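Local coordinates for alpha-1,4-endofucoidanase (Mariniflexile fucanivorans, PDB 6DLH), which hydrolyses alpha-1,4 linkages within fucoidan chains, acting as a retaining, endo-acting glycoside hydrolase of family 107, at residues Pro33-Arg38 / Arg332-Asn337; Gly324-Asp329 / Asp336-His341. All blocks are in the same frame, centred on the assembly; numbering follows the deposited sequence.

Contact 1 of 2, residues Pro33-Arg38 / Arg332-Asn337. With CA (calcium ion), chain E.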
loop_
_atom_site.group_PDB
_atom_site.type_symbol
_atom_site.label_atom_id
_atom_site.label_comp_id
_atom_site.label_asym_id
_atom_site.label_seq_id
_atom_site.Cartn_x
_atom_site.Cartn_y
_atom_site.Cartn_z
ATOM N N PRO A 33 -20.648 -23.787 9.535
ATOM C CA PRO A 33 -20.585 -23.901 10.996
ATOM C C PRO A 33 -19.386 -23.201 11.636
ATOM O O PRO A 33 -19.268 -23.153 12.861
ATOM C CB PRO A 33 -20.503 -25.420 11.220
ATOM C CG PRO A 33 -19.806 -25.946 9.979
ATOM C CD PRO A 33 -20.221 -25.022 8.850
ATOM N N ASN A 34 -18.495 -22.665 10.794
ATOM C CA ASN A 34 -17.330 -21.932 11.265
ATOM C C ASN A 34 -17.586 -20.427 11.176
ATOM O O ASN A 34 -16.786 -19.642 11.681
ATOM C CB ASN A 34 -16.055 -22.320 10.507
ATOM C CG ASN A 34 -15.596 -23.737 10.772
ATOM O OD1 ASN A 34 -15.557 -24.185 11.920
ATOM N ND2 ASN A 34 -15.228 -24.441 9.712
ATOM N N GLN A 35 -18.708 -20.045 10.548
ATOM C CA GLN A 35 -19.093 -18.651 10.366
ATOM C C GLN A 35 -19.007 -17.899 11.691
ATOM O O GLN A 35 -19.641 -18.279 12.676
ATOM C CB GLN A 35 -20.509 -18.526 9.803
ATOM C CG GLN A 35 -20.870 -17.104 9.396
ATOM C CD GLN A 35 -22.318 -16.936 9.010
ATOM O OE1 GLN A 35 -23.137 -17.834 9.185
ATOM N NE2 GLN A 35 -22.649 -15.774 8.472
ATOM N N GLY A 36 -18.215 -16.823 11.691
ATOM C CA GLY A 36 -18.085 -15.976 12.860
ATOM C C GLY A 36 -17.015 -16.497 13.812
ATOM O O GLY A 36 -16.174 -15.727 14.263
ATOM N N LEU A 37 -17.061 -17.803 14.112
ATOM C CA LEU A 37 -16.103 -18.431 15.012
ATOM C C LEU A 37 -14.676 -18.149 14.541
ATOM O O LEU A 37 -13.765 -17.995 15.354
ATOM C CB LEU A 37 -16.362 -19.942 15.075
ATOM C CG LEU A 37 -17.274 -20.426 16.204
ATOM C CD1 LEU A 37 -17.614 -21.902 16.018
ATOM C CD2 LEU A 37 -16.635 -20.203 17.569
ATOM N N ARG A 38 -14.495 -18.069 13.221
ATOM C CA ARG A 38 -13.162 -17.892 12.674
ATOM C C ARG A 38 -12.695 -16.442 12.811
ATOM O O ARG A 38 -11.577 -16.123 12.409
ATOM C CB ARG A 38 -13.068 -18.457 11.254
ATOM C CG ARG A 38 -13.968 -17.791 10.226
ATOM C CD ARG A 38 -13.670 -18.433 8.884
ATOM N NE ARG A 38 -14.784 -18.267 7.969
ATOM C CZ ARG A 38 -15.779 -19.136 7.808
ATOM N NH1 ARG A 38 -16.843 -18.796 7.101
ATOM N NH2 ARG A 38 -15.704 -20.337 8.353
ATOM N N ARG A 332 -32.641 -15.934 13.995
ATOM C CA ARG A 332 -31.765 -16.844 13.266
ATOM C C ARG A 332 -30.635 -17.313 14.183
ATOM O O ARG A 332 -29.999 -16.500 14.842
ATOM C CB ARG A 332 -31.213 -16.142 12.022
ATOM C CG ARG A 332 -32.276 -15.560 11.100
ATOM C CD ARG A 332 -31.641 -14.610 10.101
ATOM N NE ARG A 332 -32.477 -14.291 8.952
ATOM C CZ ARG A 332 -32.067 -13.606 7.884
ATOM N NH1 ARG A 332 -30.821 -13.162 7.804
ATOM N NH2 ARG A 332 -32.906 -13.362 6.894
ATOM N N THR A 333 -30.379 -18.625 14.222
ATOM C CA THR A 333 -29.363 -19.180 15.110
ATOM C C THR A 333 -27.987 -19.157 14.447
ATOM O O THR A 333 -26.961 -19.125 15.125
ATOM C CB THR A 333 -29.655 -20.639 15.493
ATOM O OG1 THR A 333 -29.744 -21.401 14.285
ATOM C CG2 THR A 333 -30.903 -20.806 16.333
ATOM N N TRP A 334 -27.971 -19.193 13.116
ATOM C CA TRP A 334 -26.751 -19.487 12.385
ATOM C C TRP A 334 -25.766 -18.316 12.429
ATOM O O TRP A 334 -24.600 -18.489 12.078
ATOM C CB TRP A 334 -27.086 -19.902 10.947
ATOM C CG TRP A 334 -27.999 -18.952 10.237
ATOM C CD1 TRP A 334 -29.357 -19.042 10.135
ATOM C CD2 TRP A 334 -27.619 -17.759 9.522
ATOM N NE1 TRP A 334 -29.847 -17.998 9.396
ATOM C CE2 TRP A 334 -28.808 -17.192 9.009
ATOM C CE3 TRP A 334 -26.400 -17.119 9.259
ATOM C CZ2 TRP A 334 -28.805 -16.015 8.258
ATOM C CZ3 TRP A 334 -26.400 -15.959 8.517
ATOM C CH2 TRP A 334 -27.587 -15.418 8.020
ATOM N N ASN A 335 -26.238 -17.136 12.858
ATOM C CA ASN A 335 -25.444 -15.918 12.806
ATOM C C ASN A 335 -24.966 -15.523 14.201
ATOM O O ASN A 335 -24.560 -14.382 14.415
ATOM C CB ASN A 335 -26.190 -14.775 12.104
ATOM C CG ASN A 335 -27.432 -14.287 12.823
ATOM O OD1 ASN A 335 -27.667 -14.594 13.992
ATOM N ND2 ASN A 335 -28.246 -13.512 12.127
ATOM N N ASP A 336 -24.989 -16.476 15.136
ATOM C CA ASP A 336 -24.841 -16.169 16.549
ATOM C C ASP A 336 -23.379 -15.988 16.943
ATOM O O ASP A 336 -23.103 -15.572 18.067
ATOM C CB ASP A 336 -25.531 -17.211 17.431
ATOM C CG ASP A 336 -27.009 -16.951 17.662
ATOM O OD1 ASP A 336 -27.583 -16.061 16.983
ATOM O OD2 ASP A 336 -27.578 -17.634 18.531
ATOM N N ASN A 337 -22.449 -16.308 16.037
ATOM C CA ASN A 337 -21.035 -16.162 16.348
ATOM C C ASN A 337 -20.410 -15.021 15.548
ATOM O O ASN A 337 -19.227 -14.744 15.717
ATOM C CB ASN A 337 -20.241 -17.459 16.170
ATOM C CG ASN A 337 -20.693 -18.555 17.106
ATOM O OD1 ASN A 337 -21.015 -19.655 16.657
ATOM N ND2 ASN A 337 -20.731 -18.264 18.397
HETATM CA CA CA E . -28.964 -14.758 15.850
HETATM O O HOH W 1 -22.278 -17.380 13.378
HETATM O O HOH W 2 -20.287 -20.562 14.022
HETATM O O HOH W 3 -17.120 -15.864 17.099
HETATM O O HOH W 4 -30.274 -14.760 17.904
#

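Contact 2 of 2, residues Gly324-Asp329 / Asp336-His341. With CA (calcium ion), chain E.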
loop_
_atom_site.group_PDB
_atom_site.type_symbol
_atom_site.label_atom_id
_atom_site.label_comp_id
_atom_site.label_asym_id
_atom_site.label_seq_id
_atom_site.Cartn_x
_atom_site.Cartn_y
_atom_site.Cartn_z
ATOM N N GLY A 324 -19.527 -8.352 22.172
ATOM C CA GLY A 324 -18.781 -8.517 20.934
ATOM C C GLY A 324 -19.481 -9.388 19.891
ATOM O O GLY A 324 -18.902 -9.659 18.845
ATOM N N TYR A 325 -20.725 -9.801 20.170
ATOM C CA TYR A 325 -21.525 -10.569 19.222
ATOM C C TYR A 325 -22.619 -9.679 18.638
ATOM O O TYR A 325 -23.350 -9.018 19.372
ATOM C CB TYR A 325 -22.083 -11.836 19.881
ATOM C CG TYR A 325 -21.010 -12.811 20.299
ATOM C CD1 TYR A 325 -20.340 -13.578 19.358
ATOM C CD2 TYR A 325 -20.635 -12.939 21.629
ATOM C CE1 TYR A 325 -19.328 -14.453 19.726
ATOM C CE2 TYR A 325 -19.629 -13.813 22.015
ATOM C CZ TYR A 325 -18.974 -14.570 21.057
ATOM O OH TYR A 325 -17.970 -15.419 21.420
ATOM N N ALA A 326 -22.730 -9.677 17.308
ATOM C CA ALA A 326 -23.551 -8.686 16.629
ATOM C C ALA A 326 -25.030 -9.070 16.598
ATOM O O ALA A 326 -25.888 -8.191 16.636
ATOM C CB ALA A 326 -23.026 -8.446 15.237
ATOM N N PHE A 327 -25.336 -10.372 16.491
ATOM C CA PHE A 327 -26.680 -10.742 16.075
ATOM C C PHE A 327 -27.310 -11.781 17.001
ATOM O O PHE A 327 -28.018 -12.664 16.530
ATOM C CB PHE A 327 -26.680 -11.168 14.604
ATOM C CG PHE A 327 -26.148 -10.111 13.675
ATOM C CD1 PHE A 327 -26.812 -8.896 13.530
ATOM C CD2 PHE A 327 -24.968 -10.308 12.969
ATOM C CE1 PHE A 327 -26.320 -7.911 12.686
ATOM C CE2 PHE A 327 -24.477 -9.321 12.127
ATOM C CZ PHE A 327 -25.155 -8.128 11.983
ATOM N N ARG A 328 -27.107 -11.638 18.314
ATOM C CA ARG A 328 -27.722 -12.565 19.254
ATOM C C ARG A 328 -29.114 -12.067 19.648
ATOM O O ARG A 328 -29.644 -12.463 20.682
ATOM C CB ARG A 328 -26.805 -12.842 20.452
ATOM C CG ARG A 328 -26.176 -14.228 20.431
ATOM C CD ARG A 328 -24.665 -14.336 20.382
ATOM N NE ARG A 328 -24.140 -14.803 21.658
ATOM C CZ ARG A 328 -23.091 -15.611 21.826
ATOM N NH1 ARG A 328 -22.418 -16.085 20.789
ATOM N NH2 ARG A 328 -22.716 -15.940 23.047
ATOM N N ASP A 329 -29.721 -11.250 18.776
ATOM C CA ASP A 329 -30.909 -10.480 19.112
ATOM C C ASP A 329 -32.074 -10.819 18.180
ATOM O O ASP A 329 -33.155 -10.263 18.324
ATOM C CB ASP A 329 -30.598 -8.975 19.138
ATOM C CG ASP A 329 -30.213 -8.362 17.793
ATOM O OD1 ASP A 329 -29.859 -9.114 16.863
ATOM O OD2 ASP A 329 -30.272 -7.123 17.682
ATOM N N ASP A 336 -24.989 -16.476 15.136
ATOM C CA ASP A 336 -24.841 -16.169 16.549
ATOM C C ASP A 336 -23.379 -15.988 16.943
ATOM O O ASP A 336 -23.103 -15.572 18.067
ATOM C CB ASP A 336 -25.531 -17.211 17.431
ATOM C CG ASP A 336 -27.009 -16.951 17.662
ATOM O OD1 ASP A 336 -27.583 -16.061 16.983
ATOM O OD2 ASP A 336 -27.578 -17.634 18.531
ATOM N N ASN A 337 -22.449 -16.308 16.037
ATOM C CA ASN A 337 -21.035 -16.162 16.348
ATOM C C ASN A 337 -20.410 -15.021 15.548
ATOM O O ASN A 337 -19.227 -14.744 15.717
ATOM C CB ASN A 337 -20.241 -17.459 16.170
ATOM C CG ASN A 337 -20.693 -18.555 17.106
ATOM O OD1 ASN A 337 -21.015 -19.655 16.657
ATOM N ND2 ASN A 337 -20.731 -18.264 18.397
ATOM N N VAL A 338 -21.207 -14.370 14.691
ATOM C CA VAL A 338 -20.754 -13.206 13.940
ATOM C C VAL A 338 -20.295 -12.124 14.927
ATOM O O VAL A 338 -20.972 -11.825 15.904
ATOM C CB VAL A 338 -21.851 -12.723 12.971
ATOM C CG1 VAL A 338 -21.481 -11.428 12.266
ATOM C CG2 VAL A 338 -22.207 -13.799 11.955
ATOM N N VAL A 339 -19.100 -11.580 14.690
ATOM C CA VAL A 339 -18.456 -10.694 15.645
ATOM C C VAL A 339 -18.833 -9.240 15.351
ATOM O O VAL A 339 -18.865 -8.808 14.200
ATOM C CB VAL A 339 -16.930 -10.918 15.645
ATOM C CG1 VAL A 339 -16.182 -9.825 16.406
ATOM C CG2 VAL A 339 -16.579 -12.300 16.193
ATOM N N ALA A 340 -19.136 -8.492 16.414
ATOM C CA ALA A 340 -19.439 -7.079 16.276
ATOM C C ALA A 340 -18.138 -6.328 16.007
ATOM O O ALA A 340 -17.181 -6.463 16.761
ATOM C CB ALA A 340 -20.127 -6.583 17.523
ATOM N N HIS A 341 -18.114 -5.549 14.920
ATOM C CA HIS A 341 -16.914 -4.819 14.550
ATOM C C HIS A 341 -17.284 -3.447 13.993
ATOM O O HIS A 341 -18.298 -3.295 13.319
ATOM C CB HIS A 341 -16.065 -5.655 13.578
ATOM C CG HIS A 341 -15.120 -4.852 12.748
ATOM N ND1 HIS A 341 -15.505 -4.250 11.562
ATOM C CD2 HIS A 341 -13.819 -4.546 12.925
ATOM C CE1 HIS A 341 -14.477 -3.611 11.042
ATOM N NE2 HIS A 341 -13.428 -3.786 11.854
HETATM CA CA CA E . -28.964 -14.758 15.850
HETATM O O HOH W 5 -23.723 -12.581 16.365
HETATM O O HOH W 4 -30.274 -14.760 17.904
#

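Contact 1 of 2, residues Pro33-Arg38 / Arg332-Asn337
Gln-35 sets its terminal amide against the edge of the Trp-334 indole, and the two flat groups are nearly coplanar, their planes 12° apart. OE1 of Gln-35 lies 3.3 Å from Trp-334 CE3, near the ring plane, while NE2 faces the neighbouring rim atom CZ3. The Gln-35 chain makes this reach by extending, with CG anti to the backbone N (chi1 -171°). Both polar ends are held from outside: NE2 bonds to Asp-288 O, and the indole NE1 has its polar partner in Glu-243. One face of the indole carries Asn-335 CB, 3.6 Å above the plane and displaced toward the rim.

At the other end Leu-37 and Asn-337 run side by side, pointing the same way, with Leu-37 CG 3.8 Å from Asn-337 OD1. Beside this pair, a CA-H...O contact joins Gly-36 CA to Asn-337 O; a side chain on Gly-36 would collide with Asn-337. No direct hydrogen bond crosses the contact, and water supplies the polar links. One molecule donates to Gln-35 O and Trp-334 O and accepts from Asn-337 N; a second donates 2.8 Å to Asn-337 O and weakly to Gly-36 O.

Thr-333 to Asp-336 form a type I turn within a calcium-binding loop: Arg-332 O and Asn-335 OD1 both coordinate the ion at 2.3 Å, in the family 107 catalytic domain.

Contact 2 of 2, residues Gly324-Asp329 / Asp336-His341
Tyr-325 and Asp-336 to Val-338 meet where the tyrosine ring lodges against a row of backbone oxygens. The ring turns its edge to Asn-337 O, which lies in its plane, and CD1 comes 3.6 Å from Asp-336 O. Arg-328, bent at chi2 and chi3, folds back over one ring face and puts NH1 3.4 Å above the centre. From there NH1 donates to Asp-336 O (2.9 Å, 173° at the hydrogen), with the acceptor in the guanidinium plane. An alanine in place of Tyr-325 would probably leave a gap beside these carbonyls and the guanidinium less restrained in its tilt, held on that side mainly by its bond to Asp-336 O.

Further along, a single beta bridge pairs Tyr-325 with Val-339. Its two bonds are nearly straight: Ala-340 N to Gly-324 O at 2.7 Å, approaching from above the carbonyl plane, and Ala-326 N to Val-338 O at 3.1 Å. The Ala-340 methyl sits against Gly-324 O and C, where glycine offers no side chain, and faces the Ala-326 methyl, CB to CB 4.1 Å. The Val-338 CG1 methyl, anti to its own backbone N (chi1 174°), butts against the CD2-CE2 edge of Phe-327, 3.7 Å from both atoms, while Ala-326 CB covers a face of that ring toward its rim.

A water accepts from Phe-327 N and donates to Val-338 O. Phe-327 O and Asp-336 OD1 both bind calcium, and the shared ion probably offsets the repulsion expected between them. NH1 of Arg-328 bonds the main-chain O of Asp-336, whose carboxylate is not in contact with the guanidinium.

From the N terminus, residues 33-38 lead toward strand 46-49, and contact 1 joins them to 332-337 after an excursion of 293 residues that takes in helix 307-321. Contact 2 is local, closing a loop of only six residues between 324-329 and 336-341. Its first segment lies inside the span closed by contact 1, but its second shares Asp-336 and Asn-337 and runs past them into strand 341-342, so the two interlock without nesting. The contact centres lie about 8 Å apart, and both reach one calcium, whose ligands include Asp-330 in the short loop. Together they tie the N-terminal loop to the approach of an outermost strand of the parallel sheet.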